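Side-chain contacts in transcriptional regulator (Mesorhizobium loti, PDB 3BHQ), which probably binds cis-regulatory DNA as a dimeric transcription factor of the TetR family: residues 78-81 against 82-86; 143-146 against 147-150; 159-162 against 163-167. One frame throughout, in Å; residues are numbered along the deposited sequence.

Contact 1 (78-81 against 82-86); sequences VTTL and LSEAI
Glu84 N reaches back to Leu81 O and, weakly, to Thr80 O near the C-terminal end of helix 56-83, and the lengths and angles record a change of acceptor there. Leu82 N donates to Val78 O, and Ser83 N to Thr79 O, both ordinary i to i-4 helical bonds. Glu84 N instead favours Leu81 O, at 2.8 Å with an N-H...O angle of 143°. Its bond to Thr80 O is stretched to 3.4 Å. The i to i-3 bond reaches Leu81 O from above the carbonyl plane, 57° out of it. Ser83 OG is modelled implausibly close to Thr80 O, at 2.4 Å, so a bond between them is doubtful. Glu84 runs alongside Thr80, OE2 lying 3.9 Å from Thr80 CG2. On its other branch OE1 passes Leu81 CD2 at 3.8 Å; both are packing contacts. The threonine hydroxyls look backward along the helix: Thr80 OG1 bonds Glu76 O, while Thr79 OG1 has two acceptors to share its hydrogen, Ile75 O as the stronger partner and Glu76 O. Ser83 O is taken by Arg151 NH1. On the buried side Val78 and Leu82 rest on Leu95 of helix 88-103, and Thr79 and Leu82 meet Cys144 of helix 123-150, fitting this end of the helix against both neighbours.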
ATOM      1  N   VAL A  78       9.644  20.196   4.213  1.00 26.55           N
ATOM      2  CA  VAL A  78      10.798  19.421   3.698  1.00 27.36           C
ATOM      3  C   VAL A  78      11.033  19.586   2.186  1.00 27.19           C
ATOM      4  O   VAL A  78      12.192  19.633   1.744  1.00 24.68           O
ATOM      5  CB  VAL A  78      10.755  17.927   4.173  1.00 28.63           C
ATOM      6  CG1 VAL A  78      10.696  17.871   5.699  1.00 31.34           C
ATOM      7  CG2 VAL A  78       9.601  17.160   3.578  1.00 30.42           C
ATOM      8  N   THR A  79       9.969  19.702   1.392  1.00 25.23           N
ATOM      9  CA  THR A  79      10.126  19.977  -0.050  1.00 26.05           C
ATOM     10  C   THR A  79      10.666  21.402  -0.240  1.00 28.76           C
ATOM     11  O   THR A  79      11.464  21.632  -1.140  1.00 27.70           O
ATOM     12  CB  THR A  79       8.856  19.714  -0.885  1.00 27.62           C
ATOM     13  OG1 THR A  79       7.768  20.449  -0.327  1.00 29.10           O
ATOM     14  CG2 THR A  79       8.529  18.229  -0.883  1.00 29.56           C
ATOM     15  N   THR A  80      10.253  22.349   0.607  1.00 28.16           N
ATOM     16  CA  THR A  80      10.838  23.707   0.563  1.00 28.57           C
ATOM     17  C   THR A  80      12.346  23.654   0.844  1.00 28.66           C
ATOM     18  O   THR A  80      13.108  24.321   0.149  1.00 30.51           O
ATOM     19  CB  THR A  80      10.160  24.686   1.542  1.00 29.68           C
ATOM     20  OG1 THR A  80       8.785  24.841   1.168  1.00 35.14           O
ATOM     21  CG2 THR A  80      10.840  26.072   1.497  1.00 30.20           C
ATOM     22  N   LEU A  81      12.769  22.866   1.834  1.00 26.64           N
ATOM     23  CA  LEU A  81      14.214  22.713   2.122  1.00 24.57           C
ATOM     24  C   LEU A  81      14.965  22.189   0.911  1.00 23.95           C
ATOM     25  O   LEU A  81      16.006  22.745   0.578  1.00 23.21           O
ATOM     26  CB  LEU A  81      14.476  21.804   3.318  1.00 25.39           C
ATOM     27  CG  LEU A  81      14.028  22.346   4.676  1.00 27.75           C
ATOM     28  CD1 LEU A  81      14.098  21.253   5.742  1.00 33.66           C
ATOM     29  CD2 LEU A  81      14.851  23.570   5.079  1.00 28.38           C
ATOM     30  N   LEU A  82      14.415  21.173   0.208  1.00 24.04           N
ATOM     31  CA  LEU A  82      15.064  20.620  -1.014  1.00 25.09           C
ATOM     32  C   LEU A  82      15.276  21.704  -2.069  1.00 22.71           C
ATOM     33  O   LEU A  82      16.300  21.710  -2.768  1.00 23.09           O
ATOM     34  CB  LEU A  82      14.260  19.480  -1.642  1.00 23.96           C
ATOM     35  CG  LEU A  82      14.746  18.922  -2.994  1.00 24.21           C
ATOM     36  CD1 LEU A  82      16.227  18.514  -2.925  1.00 22.19           C
ATOM     37  CD2 LEU A  82      13.896  17.766  -3.512  1.00 24.49           C
ATOM     38  N   SER A  83      14.311  22.608  -2.188  1.00 25.63           N
ATOM     39  CA  SER A  83      14.426  23.751  -3.106  1.00 25.81           C
ATOM     40  C   SER A  83      15.590  24.699  -2.741  1.00 26.03           C
ATOM     41  O   SER A  83      16.021  25.477  -3.562  1.00 28.04           O
ATOM     42  CB  SER A  83      13.107  24.532  -3.176  1.00 26.33           C
ATOM     43  OG  SER A  83      12.927  25.349  -2.034  1.00 33.43           O
ATOM     44  N   GLU A  84      16.063  24.652  -1.494  1.00 26.31           N
ATOM     45  CA  GLU A  84      17.203  25.469  -1.028  1.00 24.97           C
ATOM     46  C   GLU A  84      18.559  24.724  -1.090  1.00 23.05           C
ATOM     47  O   GLU A  84      19.594  25.318  -0.765  1.00 24.34           O
ATOM     48  CB  GLU A  84      16.897  25.989   0.395  1.00 25.94           C
ATOM     49  CG  GLU A  84      15.623  26.903   0.422  1.00 34.47           C
ATOM     50  CD  GLU A  84      15.071  27.228   1.810  1.00 34.61           C
ATOM     51  OE1 GLU A  84      15.474  26.599   2.818  1.00 43.96           O
ATOM     52  OE2 GLU A  84      14.187  28.120   1.887  1.00 48.61           O
ATOM     53  N   ALA A  85      18.579  23.465  -1.528  1.00 19.31           N
ATOM     54  CA  ALA A  85      19.823  22.700  -1.608  1.00 17.09           C
ATOM     55  C   ALA A  85      20.579  23.049  -2.876  1.00 18.25           C
ATOM     56  O   ALA A  85      19.975  23.265  -3.940  1.00 18.11           O
ATOM     57  CB  ALA A  85      19.555  21.208  -1.559  1.00 16.39           C
ATOM     58  N   ILE A  86      21.904  23.129  -2.766  1.00 15.39           N
ATOM     59  CA  ILE A  86      22.776  23.311  -3.919  1.00 16.37           C
ATOM     60  C   ILE A  86      23.009  21.976  -4.620  1.00 19.09           C
ATOM     61  O   ILE A  86      23.111  21.919  -5.853  1.00 21.31           O
ATOM     62  CB  ILE A  86      24.178  23.868  -3.494  1.00 18.25           C
ATOM     63  CG1 ILE A  86      24.058  25.266  -2.936  1.00 19.63           C
ATOM     64  CG2 ILE A  86      25.163  23.837  -4.657  1.00 21.05           C
ATOM     65  CD1 ILE A  86      25.354  25.693  -2.243  1.00 21.95           C
TER

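Contact 2 (143-146 against 147-150); sequences SCFQ and KLTN
Gln146 and Asn150, one turn apart, join their side-chain amides: Gln146 NE2 donates to Asn150 OD1 at 2.8 Å. The oxygen lies near the plane of the glutamine amide, yet the nitrogen stands 41° out of the asparagine carbonyl plane, and the N-H...O angle of 134° marks a bent bond. A bend at chi2 (59°) in Gln146 brings its amide round to that oxygen. Beside them Phe145 O accepts twice from one residue, from Thr149 N at 2.8 Å and Thr149 OG1 at 2.9 Å, which arrive from opposite faces of the carbonyl plane. Two residues earlier, the extended Lys147 chain runs alongside Ser143, its CE 3.7 Å from Ser143 OG. Lys147 NZ donates at 2.7 Å to a water that also bonds Ser143 OG, linking the two side chains. On the buried side Leu148 CD1 packs against Cys144 SG at 3.9 Å and, obliquely, near the Phe145 ring. Farther out, Thr149 OG1 is also bonded to Thr156 OG1 in the following loop, Leu148 meets Leu82 of helix 56-83, and Phe145 meets Phe202. Polar pairs on one side and apolar ones on the other make this the amphipathic C-terminal end of helix 123-150, within the all-helical C-terminal domain of an AefR-like TetR regulator.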
ATOM      1  N   SER A 143       5.220  19.982  -7.615  1.00 22.25           N
ATOM      2  CA  SER A 143       5.446  21.427  -7.732  1.00 24.80           C
ATOM      3  C   SER A 143       6.915  21.752  -7.460  1.00 23.21           C
ATOM      4  O   SER A 143       7.536  22.514  -8.207  1.00 23.87           O
ATOM      5  CB  SER A 143       4.511  22.215  -6.806  1.00 24.03           C
ATOM      6  OG  SER A 143       4.718  23.596  -6.985  1.00 33.64           O
ATOM      7  N   CYS A 144       7.483  21.113  -6.436  1.00 23.86           N
ATOM      8  CA  CYS A 144       8.917  21.251  -6.122  1.00 21.80           C
ATOM      9  C   CYS A 144       9.824  20.775  -7.282  1.00 23.46           C
ATOM     10  O   CYS A 144      10.771  21.466  -7.669  1.00 22.82           O
ATOM     11  CB  CYS A 144       9.244  20.531  -4.810  1.00 25.08           C
ATOM     12  SG  CYS A 144      10.964  20.279  -4.479  1.00 25.82           S
ATOM     13  N   PHE A 145       9.531  19.602  -7.839  1.00 20.56           N
ATOM     14  CA  PHE A 145      10.314  19.073  -8.963  1.00 19.76           C
ATOM     15  C   PHE A 145      10.217  19.926 -10.241  1.00 22.18           C
ATOM     16  O   PHE A 145      11.192  20.006 -11.009  1.00 21.83           O
ATOM     17  CB  PHE A 145       9.901  17.640  -9.313  1.00 19.47           C
ATOM     18  CG  PHE A 145      10.289  16.585  -8.310  1.00 20.27           C
ATOM     19  CD1 PHE A 145      11.155  16.817  -7.212  1.00 20.56           C
ATOM     20  CD2 PHE A 145       9.852  15.288  -8.546  1.00 18.42           C
ATOM     21  CE1 PHE A 145      11.499  15.758  -6.332  1.00 21.79           C
ATOM     22  CE2 PHE A 145      10.224  14.227  -7.685  1.00 22.02           C
ATOM     23  CZ  PHE A 145      11.020  14.464  -6.595  1.00 19.41           C
ATOM     24  N   GLN A 146       9.051  20.526 -10.471  1.00 21.48           N
ATOM     25  CA  GLN A 146       8.860  21.408 -11.642  1.00 22.99           C
ATOM     26  C   GLN A 146       9.777  22.612 -11.543  1.00 24.78           C
ATOM     27  O   GLN A 146      10.425  22.990 -12.539  1.00 24.31           O
ATOM     28  CB  GLN A 146       7.409  21.881 -11.776  1.00 23.11           C
ATOM     29  CG  GLN A 146       7.129  22.753 -13.036  1.00 24.52           C
ATOM     30  CD  GLN A 146       7.462  22.027 -14.320  1.00 35.53           C
ATOM     31  OE1 GLN A 146       6.759  21.091 -14.719  1.00 42.13           O
ATOM     32  NE2 GLN A 146       8.538  22.462 -14.988  1.00 38.50           N
ATOM     33  N   LYS A 147       9.817  23.214 -10.356  1.00 24.28           N
ATOM     34  CA  LYS A 147      10.705  24.357 -10.089  1.00 27.65           C
ATOM     35  C   LYS A 147      12.172  23.950 -10.220  1.00 26.03           C
ATOM     36  O   LYS A 147      12.963  24.671 -10.824  1.00 25.65           O
ATOM     37  CB  LYS A 147      10.403  24.987  -8.730  1.00 28.56           C
ATOM     38  CG  LYS A 147       9.010  25.615  -8.675  1.00 30.52           C
ATOM     39  CD  LYS A 147       8.613  26.061  -7.272  1.00 32.67           C
ATOM     40  CE  LYS A 147       7.115  26.364  -7.202  1.00 37.04           C
ATOM     41  NZ  LYS A 147       6.656  26.630  -5.814  1.00 50.06           N
ATOM     42  N   LEU A 148      12.533  22.773  -9.702  1.00 23.52           N
ATOM     43  CA  LEU A 148      13.905  22.261  -9.855  1.00 22.86           C
ATOM     44  C   LEU A 148      14.246  21.985 -11.326  1.00 21.99           C
ATOM     45  O   LEU A 148      15.389  22.175 -11.732  1.00 23.55           O
ATOM     46  CB  LEU A 148      14.139  20.996  -9.011  1.00 23.18           C
ATOM     47  CG  LEU A 148      14.150  21.207  -7.496  1.00 21.85           C
ATOM     48  CD1 LEU A 148      14.095  19.877  -6.786  1.00 19.16           C
ATOM     49  CD2 LEU A 148      15.382  22.028  -7.060  1.00 21.49           C
ATOM     50  N   THR A 149      13.268  21.494 -12.090  1.00 22.24           N
ATOM     51  CA  THR A 149      13.444  21.247 -13.533  1.00 22.73           C
ATOM     52  C   THR A 149      13.635  22.574 -14.277  1.00 24.62           C
ATOM     53  O   THR A 149      14.560  22.690 -15.089  1.00 23.19           O
ATOM     54  CB  THR A 149      12.304  20.413 -14.139  1.00 24.14           C
ATOM     55  OG1 THR A 149      12.305  19.112 -13.530  1.00 24.32           O
ATOM     56  CG2 THR A 149      12.481  20.231 -15.677  1.00 23.51           C
ATOM     57  N   ASN A 150      12.800  23.566 -13.957  1.00 23.54           N
ATOM     58  CA  ASN A 150      12.929  24.928 -14.563  1.00 24.50           C
ATOM     59  C   ASN A 150      14.304  25.570 -14.301  1.00 25.36           C
ATOM     60  O   ASN A 150      14.823  26.311 -15.144  1.00 24.22           O
ATOM     61  CB  ASN A 150      11.811  25.859 -14.076  1.00 24.16           C
ATOM     62  CG  ASN A 150      10.426  25.422 -14.539  1.00 28.06           C
ATOM     63  OD1 ASN A 150      10.286  24.577 -15.425  1.00 36.18           O
ATOM     64  ND2 ASN A 150       9.392  25.988 -13.918  1.00 30.90           N
TER
HETATM   65  O   HOH W   1       6.978  24.152  -4.674  1.00 50.77           O

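Contact 3 (159-162 against 163-167)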
ATOM      1  N   PRO A 159       6.404  15.845 -13.634  1.00 27.14           N
ATOM      2  CA  PRO A 159       6.791  15.909 -12.220  1.00 25.98           C
ATOM      3  C   PRO A 159       5.927  15.113 -11.240  1.00 25.26           C
ATOM      4  O   PRO A 159       6.487  14.626 -10.247  1.00 23.17           O
ATOM      5  CB  PRO A 159       6.808  17.417 -11.920  1.00 28.02           C
ATOM      6  CG  PRO A 159       6.107  18.059 -13.013  1.00 29.00           C
ATOM      7  CD  PRO A 159       6.204  17.198 -14.195  1.00 25.98           C
ATOM      8  N   TYR A 160       4.612  14.975 -11.484  1.00 25.79           N
ATOM      9  CA  TYR A 160       3.723  14.163 -10.616  1.00 25.68           C
ATOM     10  C   TYR A 160       4.119  12.671 -10.750  1.00 25.01           C
ATOM     11  O   TYR A 160       4.198  11.953  -9.739  1.00 25.50           O
ATOM     12  CB  TYR A 160       2.219  14.353 -10.939  1.00 26.74           C
ATOM     13  CG  TYR A 160       1.234  13.746  -9.938  1.00 24.64           C
ATOM     14  CD1 TYR A 160       0.686  12.454 -10.103  1.00 27.25           C
ATOM     15  CD2 TYR A 160       0.809  14.480  -8.823  1.00 24.25           C
ATOM     16  CE1 TYR A 160      -0.245  11.919  -9.155  1.00 23.37           C
ATOM     17  CE2 TYR A 160      -0.097  13.962  -7.905  1.00 25.76           C
ATOM     18  CZ  TYR A 160      -0.632  12.694  -8.071  1.00 26.52           C
ATOM     19  OH  TYR A 160      -1.508  12.226  -7.119  1.00 29.63           O
ATOM     20  N   LEU A 161       4.358  12.221 -11.985  1.00 26.65           N
ATOM     21  CA  LEU A 161       4.790  10.820 -12.208  1.00 27.05           C
ATOM     22  C   LEU A 161       6.129  10.568 -11.521  1.00 22.52           C
ATOM     23  O   LEU A 161       6.269   9.562 -10.800  1.00 24.37           O
ATOM     24  CB  LEU A 161       4.887  10.494 -13.695  1.00 28.91           C
ATOM     25  CG  LEU A 161       5.288   9.050 -14.073  1.00 30.93           C
ATOM     26  CD1 LEU A 161       4.287   8.067 -13.586  1.00 30.94           C
ATOM     27  CD2 LEU A 161       5.454   8.922 -15.574  1.00 32.81           C
ATOM     28  N   ALA A 162       7.046  11.506 -11.692  1.00 21.87           N
ATOM     29  CA  ALA A 162       8.405  11.445 -11.083  1.00 21.04           C
ATOM     30  C   ALA A 162       8.280  11.409  -9.565  1.00 21.51           C
ATOM     31  O   ALA A 162       8.959  10.628  -8.912  1.00 18.30           O
ATOM     32  CB  ALA A 162       9.235  12.590 -11.511  1.00 21.49           C
ATOM     33  N   ALA A 163       7.375  12.208  -9.008  1.00 21.12           N
ATOM     34  CA  ALA A 163       7.125  12.169  -7.567  1.00 19.74           C
ATOM     35  C   ALA A 163       6.643  10.787  -7.145  1.00 19.19           C
ATOM     36  O   ALA A 163       7.180  10.224  -6.177  1.00 18.85           O
ATOM     37  CB  ALA A 163       6.118  13.289  -7.138  1.00 19.29           C
ATOM     38  N   SER A 164       5.680  10.199  -7.880  1.00 19.79           N
ATOM     39  CA  SER A 164       5.185   8.859  -7.518  1.00 19.73           C
ATOM     40  C   SER A 164       6.317   7.821  -7.619  1.00 18.50           C
ATOM     41  O   SER A 164       6.338   6.889  -6.835  1.00 20.61           O
ATOM     42  CB  SER A 164       3.982   8.424  -8.375  1.00 24.57           C
ATOM     43  OG  SER A 164       4.376   8.005  -9.665  1.00 27.20           O
ATOM     44  N   HIS A 165       7.246   8.007  -8.564  1.00 18.56           N
ATOM     45  CA  HIS A 165       8.413   7.104  -8.682  1.00 19.61           C
ATOM     46  C   HIS A 165       9.334   7.168  -7.484  1.00 19.69           C
ATOM     47  O   HIS A 165       9.768   6.125  -6.981  1.00 20.02           O
ATOM     48  CB  HIS A 165       9.170   7.320  -9.982  1.00 19.61           C
ATOM     49  CG  HIS A 165       8.402   6.878 -11.191  1.00 18.18           C
ATOM     50  ND1 HIS A 165       8.790   7.204 -12.467  1.00 19.38           N
ATOM     51  CD2 HIS A 165       7.250   6.185 -11.309  1.00 18.44           C
ATOM     52  CE1 HIS A 165       7.950   6.663 -13.329  1.00 19.82           C
ATOM     53  NE2 HIS A 165       7.003   6.039 -12.653  1.00 18.68           N
ATOM     54  N   LEU A 166       9.634   8.388  -7.004  1.00 18.92           N
ATOM     55  CA  LEU A 166      10.458   8.543  -5.789  1.00 18.22           C
ATOM     56  C   LEU A 166       9.732   7.868  -4.602  1.00 19.37           C
ATOM     57  O   LEU A 166      10.320   7.062  -3.894  1.00 18.06           O
ATOM     58  CB  LEU A 166      10.730  10.033  -5.478  1.00 18.94           C
ATOM     59  CG  LEU A 166      11.554  10.252  -4.201  1.00 19.96           C
ATOM     60  CD1 LEU A 166      12.955   9.541  -4.261  1.00 19.62           C
ATOM     61  CD2 LEU A 166      11.681  11.761  -3.850  1.00 20.91           C
ATOM     62  N   PHE A 167       8.472   8.225  -4.372  1.00 18.73           N
ATOM     63  CA  PHE A 167       7.708   7.663  -3.267  1.00 18.65           C
ATOM     64  C   PHE A 167       7.572   6.140  -3.380  1.00 18.15           C
ATOM     65  O   PHE A 167       7.729   5.433  -2.375  1.00 19.09           O
ATOM     66  CB  PHE A 167       6.314   8.307  -3.151  1.00 18.66           C
ATOM     67  CG  PHE A 167       6.309   9.643  -2.441  1.00 18.60           C
ATOM     68  CD1 PHE A 167       6.796  10.787  -3.037  1.00 23.62           C
ATOM     69  CD2 PHE A 167       5.757   9.754  -1.169  1.00 22.89           C
ATOM     70  CE1 PHE A 167       6.739  12.024  -2.379  1.00 23.11           C
ATOM     71  CE2 PHE A 167       5.696  10.998  -0.502  1.00 27.16           C
ATOM     72  CZ  PHE A 167       6.194  12.136  -1.116  1.00 20.63           C
TER
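Leu161 and His165, one helical turn apart, meet where the leucine end stands above the CE1-NE2 rim of the imidazole, on the same side of the ring plane as Leu161 O. Leu161 CG lies anti to the backbone N (chi1 -178°), and with chi2 at 62° this sends CD1 to within 3.5 Å of His165 NE2, while CG itself is 3.7 Å from His165 CE1. His165 takes the other common helical setting, CG beside its own backbone N (chi1 -69°), which turns the ring back toward the preceding turn. Leu161 O consequently lies over one ring face, 3.4 Å above the plane and displaced toward the rim. That same oxygen is a shared acceptor: Ser164 OG donates to it at 2.7 Å, in the carbonyl plane and on a lone pair, and His165 N donates at 2.9 Å, also in the plane. Beneath, Ala163 CB sits 3.4 Å from Pro159 O, with Ala163 N bonded to that oxygen at 2.9 Å. His165 ND1 is held by Tyr206 OH, and an alanine here would probably leave that hydroxyl without this partner and open a gap beside Leu161. At the start of the helix Leu161 N bonds Asp158 OD1. Across the subunit boundary, His165 and Ser164 pack on Met169 and Ile173 of the second subunit, respectively. The arrangement forms the N-terminal turns of helix 159-181, which packs on the second subunit, consistent with the C-terminal-domain dimerisation of TetR-family regulators.

Contacts 2 and 3 lie wholly within helices, whereas contact 1 runs off the end of helix 56-83. Contacts 1 and 2 are partly buried and mix exposed polar residues with an apolar inner side; contact 3 is buried and has no exposed residue among those that touch. Contact 2 bridges the others: Leu82 CD2 of contact 1 lies 3.9 Å from Leu148 CD1, and Phe145 CE2 comes 3.7 Å from Ala163 CA of contact 3, whereas contacts 1 and 3 do not touch. Chemistry varies with place: near their helix ends, contacts 1 and 2 turn charged or amide side chains outward, with a water shared by Ser143 and Lys147, while contact 3 keeps a shared carbonyl and an imidazole buried beside the second subunit.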